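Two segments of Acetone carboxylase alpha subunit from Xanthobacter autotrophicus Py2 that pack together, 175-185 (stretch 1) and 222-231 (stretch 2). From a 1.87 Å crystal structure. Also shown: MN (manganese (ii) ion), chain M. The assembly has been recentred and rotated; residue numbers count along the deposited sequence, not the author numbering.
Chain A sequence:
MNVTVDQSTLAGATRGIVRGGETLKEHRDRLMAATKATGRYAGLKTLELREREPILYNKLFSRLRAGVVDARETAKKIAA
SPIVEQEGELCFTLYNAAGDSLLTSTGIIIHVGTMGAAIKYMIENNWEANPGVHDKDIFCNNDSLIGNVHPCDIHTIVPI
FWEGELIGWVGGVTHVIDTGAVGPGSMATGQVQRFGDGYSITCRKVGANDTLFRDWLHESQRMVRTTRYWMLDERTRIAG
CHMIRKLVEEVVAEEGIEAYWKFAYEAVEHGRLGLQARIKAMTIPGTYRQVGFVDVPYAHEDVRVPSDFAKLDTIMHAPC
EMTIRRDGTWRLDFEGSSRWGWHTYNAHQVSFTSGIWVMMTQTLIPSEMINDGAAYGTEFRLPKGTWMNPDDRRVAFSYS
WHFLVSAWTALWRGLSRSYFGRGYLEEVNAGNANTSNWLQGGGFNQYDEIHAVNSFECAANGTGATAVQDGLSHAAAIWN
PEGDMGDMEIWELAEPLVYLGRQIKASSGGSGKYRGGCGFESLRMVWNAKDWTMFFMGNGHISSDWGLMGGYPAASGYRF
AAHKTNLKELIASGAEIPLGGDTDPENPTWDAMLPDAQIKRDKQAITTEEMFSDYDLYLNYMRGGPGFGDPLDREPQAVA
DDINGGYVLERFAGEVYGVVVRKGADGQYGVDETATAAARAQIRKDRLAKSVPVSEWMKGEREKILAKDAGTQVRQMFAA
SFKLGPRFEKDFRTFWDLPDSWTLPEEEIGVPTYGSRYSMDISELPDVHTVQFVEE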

# COMPACT_ATOMS: atom_id res chain seq x y z
N HIS A 175 -18.70 1.70 2.09
CA HIS A 175 -17.85 0.76 2.85
C HIS A 175 -17.55 -0.46 1.97
O HIS A 175 -18.48 -1.19 1.62
CB HIS A 175 -18.53 0.29 4.15
CG HIS A 175 -17.72 -0.75 4.87
ND1 HIS A 175 -16.94 -0.46 5.97
CD2 HIS A 175 -17.48 -2.05 4.57
CE1 HIS A 175 -16.27 -1.55 6.33
NE2 HIS A 175 -16.59 -2.53 5.51
N VAL A 176 -16.28 -0.67 1.61
CA VAL A 176 -15.86 -1.85 0.78
C VAL A 176 -15.41 -3.02 1.68
O VAL A 176 -15.03 -2.81 2.85
CB VAL A 176 -14.77 -1.51 -0.25
CG1 VAL A 176 -15.21 -0.33 -1.12
CG2 VAL A 176 -13.40 -1.20 0.42
N ILE A 177 -15.42 -4.23 1.12
CA ILE A 177 -15.17 -5.43 1.92
C ILE A 177 -13.73 -5.45 2.48
O ILE A 177 -13.52 -5.76 3.67
CB ILE A 177 -15.49 -6.75 1.15
CG1 ILE A 177 -16.96 -6.77 0.74
CG2 ILE A 177 -15.11 -7.99 2.01
CD1 ILE A 177 -17.30 -7.87 -0.27
N ASP A 178 -12.74 -5.15 1.64
CA ASP A 178 -11.36 -5.09 2.08
C ASP A 178 -10.52 -4.15 1.24
O ASP A 178 -10.86 -3.87 0.06
CB ASP A 178 -10.69 -6.48 2.17
CG ASP A 178 -10.07 -6.96 0.84
OD1 ASP A 178 -10.81 -7.39 -0.07
OD2 ASP A 178 -8.82 -6.96 0.71
N THR A 179 -9.41 -3.67 1.85
CA THR A 179 -8.43 -2.84 1.18
C THR A 179 -7.02 -3.44 1.20
O THR A 179 -6.05 -2.71 1.04
CB THR A 179 -8.42 -1.38 1.73
OG1 THR A 179 -8.42 -1.36 3.15
CG2 THR A 179 -9.67 -0.64 1.25
N GLY A 180 -6.90 -4.75 1.33
CA GLY A 180 -5.58 -5.37 1.25
C GLY A 180 -4.69 -5.02 2.43
O GLY A 180 -3.50 -4.69 2.25
N ALA A 181 -5.25 -5.09 3.63
CA ALA A 181 -4.46 -5.05 4.88
C ALA A 181 -3.91 -6.44 5.16
O ALA A 181 -4.33 -7.42 4.53
CB ALA A 181 -5.31 -4.55 6.04
N VAL A 182 -2.96 -6.51 6.09
CA VAL A 182 -2.37 -7.78 6.57
C VAL A 182 -3.47 -8.80 6.95
O VAL A 182 -3.44 -9.96 6.50
CB VAL A 182 -1.40 -7.54 7.75
CG1 VAL A 182 -0.97 -8.85 8.42
CG2 VAL A 182 -0.18 -6.73 7.26
N GLY A 183 -4.44 -8.36 7.74
CA GLY A 183 -5.61 -9.20 8.08
C GLY A 183 -6.72 -9.14 7.02
O GLY A 183 -7.01 -8.07 6.49
N PRO A 184 -7.35 -10.30 6.72
CA PRO A 184 -8.41 -10.38 5.72
C PRO A 184 -9.79 -10.04 6.26
O PRO A 184 -10.49 -10.90 6.80
CB PRO A 184 -8.37 -11.84 5.29
CG PRO A 184 -7.91 -12.58 6.51
CD PRO A 184 -6.94 -11.64 7.18
N GLY A 185 -10.19 -8.80 6.08
CA GLY A 185 -11.47 -8.26 6.55
C GLY A 185 -11.44 -6.74 6.46
O GLY A 185 -10.40 -6.16 6.10
N ARG A 222 -5.52 -4.70 -8.08
CA ARG A 222 -4.57 -5.73 -7.61
C ARG A 222 -4.04 -5.50 -6.17
O ARG A 222 -3.29 -6.34 -5.64
CB ARG A 222 -3.39 -5.88 -8.57
CG ARG A 222 -2.39 -4.72 -8.56
CD ARG A 222 -1.38 -4.81 -9.71
NE ARG A 222 -2.05 -4.84 -11.00
CZ ARG A 222 -1.56 -5.30 -12.15
NH1 ARG A 222 -2.36 -5.35 -13.22
NH2 ARG A 222 -0.28 -5.66 -12.28
N MET A 223 -4.45 -4.40 -5.52
CA MET A 223 -4.06 -4.14 -4.15
C MET A 223 -5.14 -4.56 -3.11
O MET A 223 -4.99 -4.23 -1.91
CB MET A 223 -3.71 -2.64 -3.97
CG MET A 223 -2.49 -2.16 -4.76
SD MET A 223 -1.05 -3.22 -4.72
CE MET A 223 -0.59 -3.17 -2.97
N VAL A 224 -6.18 -5.26 -3.56
CA VAL A 224 -7.27 -5.76 -2.71
C VAL A 224 -7.55 -7.25 -3.04
O VAL A 224 -7.19 -7.75 -4.10
CB VAL A 224 -8.57 -4.90 -2.84
CG1 VAL A 224 -8.28 -3.41 -2.64
CG2 VAL A 224 -9.31 -5.11 -4.16
N ARG A 225 -8.15 -7.95 -2.07
CA ARG A 225 -8.63 -9.31 -2.27
C ARG A 225 -9.91 -9.38 -3.11
O ARG A 225 -10.00 -10.19 -4.08
CB ARG A 225 -8.80 -10.04 -0.93
CG ARG A 225 -7.51 -10.21 -0.13
CD ARG A 225 -7.82 -10.74 1.26
NE ARG A 225 -6.67 -10.91 2.14
CZ ARG A 225 -6.05 -9.95 2.83
NH1 ARG A 225 -6.42 -8.70 2.73
NH2 ARG A 225 -5.03 -10.25 3.65
N THR A 226 -10.90 -8.57 -2.74
CA THR A 226 -12.27 -8.67 -3.29
C THR A 226 -12.47 -7.77 -4.54
O THR A 226 -13.36 -6.90 -4.60
CB THR A 226 -13.33 -8.38 -2.19
OG1 THR A 226 -13.04 -7.13 -1.54
CG2 THR A 226 -13.32 -9.55 -1.16
N THR A 227 -11.63 -8.00 -5.55
CA THR A 227 -11.54 -7.13 -6.73
C THR A 227 -12.89 -6.80 -7.41
O THR A 227 -13.17 -5.63 -7.68
CB THR A 227 -10.58 -7.76 -7.76
OG1 THR A 227 -9.29 -7.94 -7.15
CG2 THR A 227 -10.46 -6.86 -9.00
N ARG A 228 -13.70 -7.82 -7.72
CA ARG A 228 -14.95 -7.60 -8.44
C ARG A 228 -15.91 -6.72 -7.59
O ARG A 228 -16.58 -5.84 -8.11
CB ARG A 228 -15.64 -8.94 -8.83
CG ARG A 228 -16.93 -8.73 -9.62
CD ARG A 228 -17.76 -10.05 -9.95
NE ARG A 228 -17.98 -10.93 -8.78
CZ ARG A 228 -17.15 -11.92 -8.39
NH1 ARG A 228 -15.99 -12.17 -9.03
NH2 ARG A 228 -17.45 -12.69 -7.32
N TYR A 229 -15.94 -6.97 -6.27
CA TYR A 229 -16.80 -6.23 -5.34
C TYR A 229 -16.34 -4.78 -5.24
O TYR A 229 -17.17 -3.86 -5.32
CB TYR A 229 -16.82 -6.91 -3.95
CG TYR A 229 -17.41 -8.31 -3.99
CD1 TYR A 229 -16.58 -9.42 -4.18
CD2 TYR A 229 -18.78 -8.53 -3.79
CE1 TYR A 229 -17.09 -10.72 -4.24
CE2 TYR A 229 -19.31 -9.81 -3.83
CZ TYR A 229 -18.46 -10.90 -4.02
OH TYR A 229 -18.98 -12.17 -4.07
N TRP A 230 -15.02 -4.58 -5.13
CA TRP A 230 -14.36 -3.25 -5.22
C TRP A 230 -14.80 -2.46 -6.48
O TRP A 230 -15.15 -1.28 -6.40
CB TRP A 230 -12.81 -3.41 -5.20
CG TRP A 230 -12.06 -2.19 -5.58
CD1 TRP A 230 -11.78 -1.77 -6.85
CD2 TRP A 230 -11.56 -1.17 -4.70
NE1 TRP A 230 -11.10 -0.57 -6.82
CE2 TRP A 230 -10.97 -0.17 -5.51
CE3 TRP A 230 -11.55 -1.00 -3.31
CZ2 TRP A 230 -10.34 0.97 -4.98
CZ3 TRP A 230 -10.90 0.13 -2.77
CH2 TRP A 230 -10.32 1.11 -3.63
N MET A 231 -14.75 -3.12 -7.63
CA MET A 231 -15.05 -2.50 -8.94
C MET A 231 -16.51 -1.97 -9.00
O MET A 231 -16.75 -0.82 -9.43
CB MET A 231 -14.78 -3.46 -10.11
CG MET A 231 -13.28 -3.71 -10.36
SD MET A 231 -12.92 -5.04 -11.54
CE MET A 231 -13.37 -4.19 -13.03
MN MN M . -16.59 1.56 7.01
O HOH W 1 -13.10 -4.34 -1.88
O HOH W 2 -2.93 -3.53 -0.27

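Two residues, Arg225 and Asp178, cover more of this interface than any others, and each reaches across to the other's backbone or side chain. Asp178 points its CA-to-CB bond toward the second stretch, where the backbone before the helix leaves two amide groups unpaired. Its carboxylate takes both: Arg225 N donates to Asp178 OD2 at 3.0 Å, nearly in line, and Thr226 N donates to Asp178 OD1 at 2.9 Å. The hydroxyl Thr226 OG1 adds a short bond to Asp178 OD1 at 2.7 Å. A short acidic side chain suits this place, since two oxygens on one rigid group can serve neighbouring donors at once. Asp178 OD2 also accepts from Gly180 N within its own stretch, at 3.0 Å, which steadies the turn.

Arg225 answers in the opposite direction across the interface. Its CA-to-CB bond runs sideways, but the extended chain (chi2 and chi3 both t) carries the guanidinium to the loop, where NH1 and NH2 each donate to Ala181 O at 3.0 Å. A weak bond joins Arg225 NH2 to Val182 O at 3.3 Å, and Asp178 OD2 forms a salt bridge with Arg225 NH1 at 3.6 Å. These oxygens lie near the guanidinium plane, as its N-H directions require, leaving a face for Pro184, whose CB sits 3.7 Å from Arg225 NE.

Gly180 fits where little else could: its phi is positive, and an ideal CB would lie 2.0 Å from Met223 O. Without one, Gly180 CA approaches Met223 O to 3.4 Å in a CA-H...O contact.

Ile177 adds apolar packing, its CD1 3.7 Å from Tyr229 CG in an off-centre CH-pi contact. Nearby, Val176 CG2 meets the Trp230 ring edge at CE3, 4.2 Å away. Water 1 bridges the stretches, donating to Asp178 O and Thr226 OG1.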